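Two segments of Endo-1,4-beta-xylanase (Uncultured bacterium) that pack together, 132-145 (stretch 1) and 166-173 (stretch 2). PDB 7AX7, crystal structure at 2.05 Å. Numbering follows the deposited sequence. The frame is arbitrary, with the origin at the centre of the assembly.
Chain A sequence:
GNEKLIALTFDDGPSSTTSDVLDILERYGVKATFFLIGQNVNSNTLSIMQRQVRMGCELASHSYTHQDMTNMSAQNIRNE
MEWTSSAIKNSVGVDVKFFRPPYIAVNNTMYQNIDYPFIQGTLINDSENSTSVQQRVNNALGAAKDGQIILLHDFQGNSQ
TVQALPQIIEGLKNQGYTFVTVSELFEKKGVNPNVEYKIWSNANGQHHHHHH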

# COMPACT_ATOMS: atom_id res chain seq x y z
N SER A 132 5.01 10.24 16.93
CA SER A 132 6.46 10.26 16.91
C SER A 132 7.02 9.11 16.08
O SER A 132 6.33 8.13 15.76
N VAL A 133 8.31 9.22 15.75
CA VAL A 133 9.04 8.09 15.17
C VAL A 133 8.77 6.81 15.97
O VAL A 133 8.34 5.79 15.43
N GLN A 134 9.05 6.85 17.28
CA GLN A 134 8.98 5.64 18.09
C GLN A 134 7.54 5.14 18.27
O GLN A 134 7.32 3.93 18.37
N GLN A 135 6.56 6.04 18.32
CA GLN A 135 5.17 5.58 18.28
C GLN A 135 4.90 4.80 17.00
O GLN A 135 4.24 3.75 17.03
N ARG A 136 5.41 5.29 15.87
CA ARG A 136 5.23 4.59 14.60
C ARG A 136 5.87 3.21 14.65
O ARG A 136 5.25 2.22 14.25
N VAL A 137 7.10 3.13 15.16
CA VAL A 137 7.77 1.84 15.32
C VAL A 137 6.91 0.90 16.14
O VAL A 137 6.61 -0.23 15.72
N ASN A 138 6.47 1.34 17.32
CA ASN A 138 5.76 0.44 18.23
C ASN A 138 4.39 0.05 17.68
O ASN A 138 3.96 -1.09 17.85
N ASN A 139 3.71 0.98 17.00
CA ASN A 139 2.42 0.63 16.41
C ASN A 139 2.58 -0.44 15.33
O ASN A 139 1.77 -1.36 15.24
N ALA A 140 3.62 -0.33 14.51
CA ALA A 140 3.85 -1.34 13.47
C ALA A 140 4.20 -2.69 14.09
O ALA A 140 3.66 -3.73 13.67
N LEU A 141 5.09 -2.70 15.08
CA LEU A 141 5.47 -3.95 15.72
C LEU A 141 4.30 -4.59 16.46
O LEU A 141 4.17 -5.82 16.50
N GLY A 142 3.43 -3.76 17.06
CA GLY A 142 2.28 -4.29 17.76
C GLY A 142 1.16 -4.75 16.86
O GLY A 142 0.30 -5.51 17.30
N ALA A 143 1.14 -4.29 15.61
CA ALA A 143 0.11 -4.71 14.67
C ALA A 143 0.45 -6.01 13.96
O ALA A 143 -0.43 -6.64 13.37
N ALA A 144 1.71 -6.43 14.02
CA ALA A 144 2.15 -7.57 13.25
C ALA A 144 1.51 -8.84 13.77
O ALA A 144 1.49 -9.10 14.97
N LYS A 145 0.98 -9.63 12.84
CA LYS A 145 0.71 -11.03 13.08
C LYS A 145 0.72 -11.70 11.72
O LYS A 145 0.68 -11.03 10.68
N PRO A 166 13.54 1.58 9.57
CA PRO A 166 14.59 0.58 9.87
C PRO A 166 14.31 -0.24 11.12
O PRO A 166 14.49 -1.46 11.08
N GLN A 167 13.86 0.38 12.21
CA GLN A 167 13.51 -0.39 13.41
C GLN A 167 12.37 -1.35 13.13
O GLN A 167 12.33 -2.46 13.67
N ILE A 168 11.39 -0.92 12.33
CA ILE A 168 10.25 -1.78 12.03
C ILE A 168 10.71 -3.04 11.32
O ILE A 168 10.35 -4.16 11.70
N ILE A 169 11.53 -2.89 10.27
CA ILE A 169 11.97 -4.06 9.50
C ILE A 169 12.84 -4.96 10.37
O ILE A 169 12.61 -6.17 10.47
N GLU A 170 13.86 -4.37 11.00
CA GLU A 170 14.75 -5.14 11.86
C GLU A 170 13.97 -5.88 12.93
O GLU A 170 14.27 -7.04 13.24
N GLY A 171 12.95 -5.23 13.51
CA GLY A 171 12.21 -5.83 14.60
C GLY A 171 11.31 -6.97 14.15
O GLY A 171 11.17 -7.98 14.85
N LEU A 172 10.70 -6.82 12.98
CA LEU A 172 9.82 -7.88 12.50
C LEU A 172 10.62 -9.11 12.08
O LEU A 172 10.20 -10.25 12.34
N LYS A 173 11.77 -8.91 11.43
CA LYS A 173 12.65 -10.04 11.14
C LYS A 173 13.08 -10.73 12.43
O LYS A 173 13.10 -11.96 12.51

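The helix axes of 133-143 and 166-173 approach to 9.0 Å at 29°, running in roughly the same direction, and the contact buries 422 Å² summed over both sides. The backbones come nearest at V137 and I168, whose CA atoms lie 5.5 Å apart.

The clearest hollow is at G171. An ideal CB there would point toward stretch 1 and sit 3.0 Å from L141 CD2, a clash; without it, L141 (chi1 m, chi2 t) brings CD2 to 4.0 Å from G171 C and 3.9 Å from I168 O. The same methyl meets L172 CD2 at 3.8 Å. Although the CA-to-CB bonds of L141 and L172 point sideways, their ends come nearer.

In the reverse sense, I168 (m, t) is a bump from stretch 2 that lies against V137 and A140. Its CG1 lies 3.8 Å from V137 CA, while its CD1 reaches A140 CB at 3.6 Å and R136 O at 4.0 Å. A140, whose CA-to-CB bond points toward stretch 2, meets that tip with its methyl. Beyond the helix, A144 CB packs tightly on L172 CD2, at 3.3 Å.

Toward the N-terminal end, beside the V137–I168 register point, V137 (t) sets CG2 3.8 Å from Q167 CB. Q167 (m, t) points toward stretch 1 and donates from NE2 to Q134 OE1, a hydrogen bond of 3.1 Å with an N-H...acceptor angle of 159°, at an exposed margin of the contact.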

# COMPACT_ATOMS: atom_id res chain seq x y z
CB SER A 132 7.01 10.15 18.33
OG SER A 132 6.79 8.83 18.82
CB VAL A 133 10.54 8.39 15.10
CG1 VAL A 133 11.32 7.14 14.69
CG2 VAL A 133 10.80 9.55 14.15
CB GLN A 134 9.62 5.89 19.46
CG GLN A 134 9.91 4.61 20.23
CD GLN A 134 10.91 3.73 19.52
OE1 GLN A 134 11.87 4.22 18.92
NE2 GLN A 134 10.69 2.42 19.56
CB GLN A 135 4.20 6.75 18.40
CG GLN A 135 4.06 7.34 19.80
CD GLN A 135 3.08 8.51 19.85
OE1 GLN A 135 3.28 9.54 19.21
NE2 GLN A 135 1.99 8.33 20.60
CB ARG A 136 5.81 5.44 13.46
CG ARG A 136 5.02 6.72 13.24
CD ARG A 136 5.68 7.70 12.28
NE ARG A 136 5.02 9.00 12.39
CZ ARG A 136 4.78 9.82 11.37
NH1 ARG A 136 5.15 9.49 10.13
NH2 ARG A 136 4.17 10.98 11.59
CB VAL A 137 9.16 2.04 15.97
CG1 VAL A 137 9.75 0.71 16.42
CG2 VAL A 137 10.12 2.79 15.03
CB ASN A 138 5.64 1.08 19.62
CG ASN A 138 6.99 1.24 20.30
OD1 ASN A 138 7.94 0.53 19.98
ND2 ASN A 138 7.07 2.17 21.24
CB ASN A 139 1.74 1.89 15.85
CG ASN A 139 1.29 2.84 16.94
OD1 ASN A 139 1.25 2.47 18.12
ND2 ASN A 139 0.92 4.06 16.56
CB ALA A 140 4.96 -0.88 12.52
CB LEU A 141 6.64 -3.72 16.68
CG LEU A 141 7.96 -3.33 16.01
CD1 LEU A 141 9.05 -3.05 17.04
CD2 LEU A 141 8.41 -4.42 15.06
CB ALA A 143 -0.13 -3.60 13.64
CB ALA A 144 3.68 -7.70 13.31
CB LYS A 145 -0.61 -11.27 13.83
CG LYS A 145 -1.85 -10.77 13.14
CD LYS A 145 -3.07 -10.97 14.03
CE LYS A 145 -4.19 -9.98 13.71
NZ LYS A 145 -4.89 -10.26 12.41
CB PRO A 166 15.86 1.44 10.00
CG PRO A 166 15.60 2.57 9.02
CD PRO A 166 14.13 2.90 9.28
CB GLN A 167 13.12 0.54 14.56
CG GLN A 167 14.25 1.31 15.23
CD GLN A 167 13.74 2.37 16.22
OE1 GLN A 167 13.72 3.56 15.92
NE2 GLN A 167 13.34 1.93 17.41
CB ILE A 168 9.19 -1.02 11.21
CG1 ILE A 168 8.56 0.10 12.05
CG2 ILE A 168 8.10 -2.01 10.71
CD1 ILE A 168 7.70 1.09 11.23
CB ILE A 169 12.72 -3.62 8.23
CG1 ILE A 169 11.76 -2.94 7.24
CG2 ILE A 169 13.45 -4.81 7.58
CD1 ILE A 169 12.46 -2.25 6.12
CB GLU A 170 15.78 -4.21 12.50
CG GLU A 170 16.84 -4.92 13.32
CD GLU A 170 17.53 -4.00 14.30
OE1 GLU A 170 18.30 -3.13 13.85
OE2 GLU A 170 17.28 -4.13 15.51
CB LEU A 172 8.93 -7.36 11.37
CG LEU A 172 7.86 -6.35 11.84
CD1 LEU A 172 7.11 -5.74 10.68
CD2 LEU A 172 6.89 -7.02 12.80
CB LYS A 173 13.89 -9.56 10.36
CG LYS A 173 13.59 -9.11 8.95
CD LYS A 173 14.86 -8.97 8.12
CE LYS A 173 14.55 -8.51 6.70
NZ LYS A 173 15.59 -8.95 5.73